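Local coordinates for protein N-(5'-phosphoribosyl)anthranilate isomerase (Pyrococcus furiosus, PDB 4AAJ) that catalyses the isomerisation of N-(5-phospho-beta-D-ribosyl)anthranilate to 1-(2-carboxyphenylamino)-1-deoxy-D-ribulose 5-phosphate, the third step from chorismate to tryptophan, at residues T44-N49 and V72-T77; A93-V98 and G115-K120. All coordinates share one frame; numbering follows the deposited sequence.

Interaction 1: residues T44-N49 and V72-T77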
loop_
_atom_site.group_PDB
_atom_site.type_symbol
_atom_site.label_atom_id
_atom_site.label_comp_id
_atom_site.label_asym_id
_atom_site.label_seq_id
_atom_site.Cartn_x
_atom_site.Cartn_y
_atom_site.Cartn_z
ATOM N N THR A 44 1.022 -7.548 3.524
ATOM C CA THR A 44 0.703 -6.681 4.656
ATOM C C THR A 44 1.741 -5.552 4.684
ATOM O O THR A 44 2.591 -5.451 3.787
ATOM C CB THR A 44 0.630 -7.482 5.993
ATOM O OG1 THR A 44 0.099 -6.653 7.037
ATOM C CG2 THR A 44 1.995 -8.018 6.416
ATOM N N GLY A 45 1.666 -4.693 5.702
ATOM C CA GLY A 45 2.570 -3.562 5.784
ATOM C C GLY A 45 2.734 -3.127 7.223
ATOM O O GLY A 45 1.814 -3.306 8.044
ATOM N N VAL A 46 3.929 -2.634 7.527
ATOM C CA VAL A 46 4.230 -2.063 8.846
ATOM C C VAL A 46 4.669 -0.620 8.643
ATOM O O VAL A 46 5.468 -0.335 7.751
ATOM C CB VAL A 46 5.289 -2.865 9.634
ATOM C CG1 VAL A 46 4.734 -4.228 10.062
ATOM C CG2 VAL A 46 6.608 -3.019 8.880
ATOM N N VAL A 47 4.130 0.278 9.462
ATOM C CA VAL A 47 4.424 1.709 9.340
ATOM C C VAL A 47 5.578 2.059 10.288
ATOM O O VAL A 47 5.531 1.748 11.482
ATOM C CB VAL A 47 3.180 2.585 9.665
ATOM C CG1 VAL A 47 3.521 4.083 9.639
ATOM C CG2 VAL A 47 2.021 2.262 8.722
ATOM N N VAL A 48 6.622 2.663 9.739
ATOM C CA VAL A 48 7.769 3.131 10.534
ATOM C C VAL A 48 8.095 4.575 10.201
ATOM O O VAL A 48 7.829 5.029 9.092
ATOM C CB VAL A 48 9.063 2.283 10.365
ATOM C CG1 VAL A 48 8.824 0.844 10.743
ATOM C CG2 VAL A 48 9.702 2.423 8.972
ATOM N N ASN A 49 8.677 5.291 11.169
ATOM C CA ASN A 49 9.228 6.632 10.920
ATOM C C ASN A 49 8.255 7.542 10.178
ATOM O O ASN A 49 8.634 8.259 9.241
ATOM C CB ASN A 49 10.580 6.542 10.206
ATOM C CG ASN A 49 11.605 5.806 11.035
ATOM O OD1 ASN A 49 11.395 5.577 12.241
ATOM N ND2 ASN A 49 12.697 5.404 10.407
ATOM N N VAL A 72 5.850 -8.317 3.454
ATOM C CA VAL A 72 5.574 -7.239 4.399
ATOM C C VAL A 72 6.221 -5.961 3.869
ATOM O O VAL A 72 7.444 -5.859 3.742
ATOM C CB VAL A 72 6.129 -7.575 5.800
ATOM C CG1 VAL A 72 5.894 -6.413 6.781
ATOM C CG2 VAL A 72 5.469 -8.830 6.330
ATOM N N PHE A 73 5.386 -4.986 3.539
ATOM C CA PHE A 73 5.886 -3.708 3.065
ATOM C C PHE A 73 6.326 -2.849 4.256
ATOM O O PHE A 73 5.582 -2.701 5.208
ATOM C CB PHE A 73 4.805 -3.000 2.250
ATOM C CG PHE A 73 4.689 -3.531 0.837
ATOM C CD1 PHE A 73 3.964 -4.695 0.571
ATOM C CD2 PHE A 73 5.339 -2.884 -0.207
ATOM C CE1 PHE A 73 3.891 -5.206 -0.736
ATOM C CE2 PHE A 73 5.264 -3.375 -1.514
ATOM C CZ PHE A 73 4.542 -4.541 -1.770
ATOM N N LEU A 74 7.536 -2.313 4.179
ATOM C CA LEU A 74 7.974 -1.267 5.120
ATOM C C LEU A 74 7.411 0.058 4.598
ATOM O O LEU A 74 7.832 0.544 3.548
ATOM C CB LEU A 74 9.493 -1.242 5.172
ATOM C CG LEU A 74 10.169 -0.390 6.250
ATOM C CD1 LEU A 74 9.925 -1.056 7.599
ATOM C CD2 LEU A 74 11.657 -0.262 5.939
ATOM N N VAL A 75 6.435 0.615 5.319
ATOM C CA VAL A 75 5.635 1.753 4.836
ATOM C C VAL A 75 6.114 2.986 5.577
ATOM O O VAL A 75 6.168 2.971 6.800
ATOM C CB VAL A 75 4.142 1.555 5.154
ATOM C CG1 VAL A 75 3.294 2.708 4.627
ATOM C CG2 VAL A 75 3.631 0.219 4.598
ATOM N N SER A 76 6.456 4.042 4.855
ATOM C CA SER A 76 6.930 5.246 5.530
ATOM C C SER A 76 6.750 6.508 4.686
ATOM O O SER A 76 6.669 6.447 3.449
ATOM C CB SER A 76 8.399 5.082 5.874
ATOM O OG SER A 76 8.863 6.137 6.720
ATOM N N THR A 77 6.712 7.647 5.380
ATOM C CA THR A 77 6.707 8.947 4.722
ATOM C C THR A 77 8.119 9.521 4.621
ATOM O O THR A 77 8.291 10.659 4.187
ATOM C CB THR A 77 5.801 9.928 5.490
ATOM O OG1 THR A 77 6.229 9.985 6.852
ATOM C CG2 THR A 77 4.346 9.470 5.445
HETATM O O HOH W 1 8.602 10.714 7.926
#

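Interaction 2: residues A93-V98 and G115-K120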
loop_
_atom_site.group_PDB
_atom_site.type_symbol
_atom_site.label_atom_id
_atom_site.label_comp_id
_atom_site.label_asym_id
_atom_site.label_seq_id
_atom_site.Cartn_x
_atom_site.Cartn_y
_atom_site.Cartn_z
ATOM N N ALA A 93 13.756 -5.557 5.493
ATOM C CA ALA A 93 12.617 -5.451 4.571
ATOM C C ALA A 93 13.041 -5.779 3.143
ATOM O O ALA A 93 14.132 -5.396 2.706
ATOM C CB ALA A 93 12.028 -4.036 4.610
ATOM N N GLN A 94 12.158 -6.457 2.418
ATOM C CA GLN A 94 12.393 -6.727 0.991
ATOM C C GLN A 94 11.396 -5.987 0.103
ATOM O O GLN A 94 11.522 -5.983 -1.146
ATOM C CB GLN A 94 12.324 -8.226 0.728
ATOM C CG GLN A 94 13.471 -8.994 1.360
ATOM C CD GLN A 94 13.326 -10.484 1.157
ATOM O OE1 GLN A 94 12.458 -11.114 1.749
ATOM N NE2 GLN A 94 14.174 -11.053 0.312
ATOM N N TYR A 95 10.426 -5.353 0.760
ATOM C CA TYR A 95 9.335 -4.623 0.117
ATOM C C TYR A 95 9.217 -3.308 0.836
ATOM O O TYR A 95 9.171 -3.293 2.071
ATOM C CB TYR A 95 8.004 -5.371 0.276
ATOM C CG TYR A 95 8.004 -6.722 -0.414
ATOM C CD1 TYR A 95 8.507 -7.857 0.228
ATOM C CD2 TYR A 95 7.499 -6.853 -1.709
ATOM C CE1 TYR A 95 8.520 -9.099 -0.413
ATOM C CE2 TYR A 95 7.510 -8.076 -2.364
ATOM C CZ TYR A 95 8.015 -9.192 -1.710
ATOM O OH TYR A 95 8.002 -10.405 -2.363
ATOM N N ILE A 96 9.161 -2.217 0.082
ATOM C CA ILE A 96 8.917 -0.894 0.684
ATOM C C ILE A 96 7.768 -0.163 0.019
ATOM O O ILE A 96 7.488 -0.347 -1.175
ATOM C CB ILE A 96 10.181 -0.007 0.709
ATOM C CG1 ILE A 96 10.571 0.492 -0.697
ATOM C CG2 ILE A 96 11.326 -0.745 1.396
ATOM C CD1 ILE A 96 11.699 1.519 -0.677
ATOM N N GLN A 97 7.098 0.667 0.809
ATOM C CA GLN A 97 5.995 1.464 0.311
ATOM C C GLN A 97 6.322 2.900 0.643
ATOM O O GLN A 97 6.399 3.288 1.812
ATOM C CB GLN A 97 4.684 1.013 0.918
ATOM C CG GLN A 97 3.482 1.854 0.512
ATOM C CD GLN A 97 2.200 1.251 1.028
ATOM O OE1 GLN A 97 2.008 0.041 0.963
ATOM N NE2 GLN A 97 1.327 2.085 1.561
ATOM N N VAL A 98 6.576 3.674 -0.405
ATOM C CA VAL A 98 7.036 5.043 -0.239
ATOM C C VAL A 98 5.863 6.022 -0.357
ATOM O O VAL A 98 5.230 6.104 -1.419
ATOM C CB VAL A 98 8.120 5.382 -1.285
ATOM C CG1 VAL A 98 8.606 6.809 -1.084
ATOM C CG2 VAL A 98 9.291 4.396 -1.196
ATOM N N GLY A 115 17.894 -4.344 -3.737
ATOM C CA GLY A 115 17.013 -5.298 -4.405
ATOM C C GLY A 115 15.598 -5.317 -3.849
ATOM O O GLY A 115 14.886 -6.312 -3.986
ATOM N N VAL A 116 15.190 -4.225 -3.204
ATOM C CA VAL A 116 13.829 -4.113 -2.683
ATOM C C VAL A 116 12.810 -3.909 -3.795
ATOM O O VAL A 116 13.110 -3.284 -4.819
ATOM C CB VAL A 116 13.670 -2.985 -1.633
ATOM C CG1 VAL A 116 14.381 -3.347 -0.335
ATOM C CG2 VAL A 116 14.155 -1.638 -2.166
ATOM N N PHE A 117 11.628 -4.482 -3.603
ATOM C CA PHE A 117 10.460 -4.189 -4.430
ATOM C C PHE A 117 9.846 -2.888 -3.918
ATOM O O PHE A 117 9.574 -2.767 -2.731
ATOM C CB PHE A 117 9.463 -5.333 -4.289
ATOM C CG PHE A 117 8.205 -5.173 -5.104
ATOM C CD1 PHE A 117 7.190 -4.299 -4.701
ATOM C CD2 PHE A 117 8.011 -5.944 -6.252
ATOM C CE1 PHE A 117 6.022 -4.164 -5.438
ATOM C CE2 PHE A 117 6.834 -5.821 -6.992
ATOM C CZ PHE A 117 5.841 -4.938 -6.587
ATOM N N VAL A 118 9.628 -1.930 -4.813
ATOM C CA VAL A 118 9.160 -0.602 -4.414
ATOM C C VAL A 118 7.744 -0.297 -4.868
ATOM O O VAL A 118 7.450 -0.258 -6.078
ATOM C CB VAL A 118 10.094 0.522 -4.925
ATOM C CG1 VAL A 118 9.587 1.883 -4.445
ATOM C CG2 VAL A 118 11.525 0.303 -4.452
ATOM N N MET A 119 6.864 -0.049 -3.898
ATOM C CA MET A 119 5.553 0.468 -4.222
ATOM C C MET A 119 5.555 1.939 -3.859
ATOM O O MET A 119 5.944 2.309 -2.747
ATOM C CB MET A 119 4.449 -0.276 -3.482
ATOM C CG MET A 119 3.061 0.269 -3.808
ATOM S SD MET A 119 1.737 -0.940 -3.637
ATOM C CE MET A 119 1.948 -1.339 -1.903
ATOM N N LYS A 120 5.185 2.786 -4.811
ATOM C CA LYS A 120 5.093 4.216 -4.522
ATOM C C LYS A 120 3.643 4.668 -4.515
ATOM O O LYS A 120 2.851 4.267 -5.374
ATOM C CB LYS A 120 5.937 5.086 -5.481
ATOM C CG LYS A 120 5.712 6.577 -5.198
ATOM C CD LYS A 120 6.729 7.530 -5.790
ATOM C CE LYS A 120 6.140 8.938 -5.813
ATOM N NZ LYS A 120 6.303 9.680 -4.531
#

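Interaction 1: residues T44-N49 and V72-T77
The CD1 methyl of L74 rests in the fork of V48, 3.7 Å from V48 CG2 and almost as near V48 CG1, the two side chains meeting at about a right angle. With CG anti to the backbone N (chi1 -170°) and chi2 near 70°, L74 turns this methyl toward the neighbouring strand's side chains. A second fork lies beside it: V72 CG1 sits 4.1 Å from both V46 CG1 and V46 CG2. Near the strand starts, T44 and V72 stand side by side, their CG2 methyls 3.6 Å apart. This valine-rich face is the outer wall of a TIM barrel, where the pair belongs to a beta-alpha-beta crossover whose helix 58-67 packs on V46 through A61 and I64. On the inner face G45 forms a hollow that V75 CG2 fills; a CB on G45 would come tightly against that methyl. F73 turns its ring edge to T44 O, while its backbone N donates to the same oxygen almost straight, at 178°. Three further backbone bonds join the strands in parallel register. Beyond them S76 OG donates to V48 O over 2.8 Å, and a water bridges N49 O and T77 OG1.

Interaction 2: residues A93-V98 and G115-K120
Y95 and F117 open the contact with an oblique aromatic meeting: Y95 CD2 lies 3.6 Å from F117 CB, and the ring centroids are 5.7 Å apart with planes at 43°. Their first torsions set the rings off in different directions from their strands, Y95 CG standing beside its backbone N (chi1 -64°) and F117 CG opposite its own (chi1 -179°). Farther along this face, Q97 and M119 run side by side, and the methionine, bent at chi3, brings CE within 3.2 Å of Q97 OE1. The other face is mainly aliphatic, with K120 at its far end. I96 CG1 and V118 CG2 pack alongside each other at 3.9 Å, and V98 CG2 reaches V118 CG1 at 4.1 Å. Before the strand begins, V116 CG1 lies against A93 O. Between the faces four backbone hydrogen bonds hold the parallel strands in register, from F117 N to Q94 O at one end to V98 N to M119 O, 2.8 Å, at the other. Helix 104-114, the crossover of this beta-alpha-beta unit, covers I96 and V118 through L110 and I107 respectively, while the Y95 ring also meets that of F73. With a serine in place of Y95, the F117 side chain would probably lose its aromatic neighbour and the F73 ring one of its supports. K24 NZ is hydrogen-bonded to Q97 OE1, which probably limits how the amide can turn. The buried oxygen thus has a true polar partner, and the nearby M119 methyl is likely to offer apolar cover with, at most, a weak electrostatic attraction.

In the fold
Interactions 1 and 2 are successive parallel strand pairs of one closed eight-stranded barrel, in series along the chain, their centres about 9 Å apart. Strands 72-76 and 95-98 are themselves neighbours, so the two pairs make four consecutive staves. L74 contributes two bonds to the seam, its backbone N and O probably hydrogen-bonded to Y95 O and Q97 N at 2.8 Å each. Helix 81-91 lies between the two units in sequence and touches both, W84 meeting L74 as well as I96. Inside the barrel Q97 touches F73 and V75, and M119 touches F73, making a continuous wall.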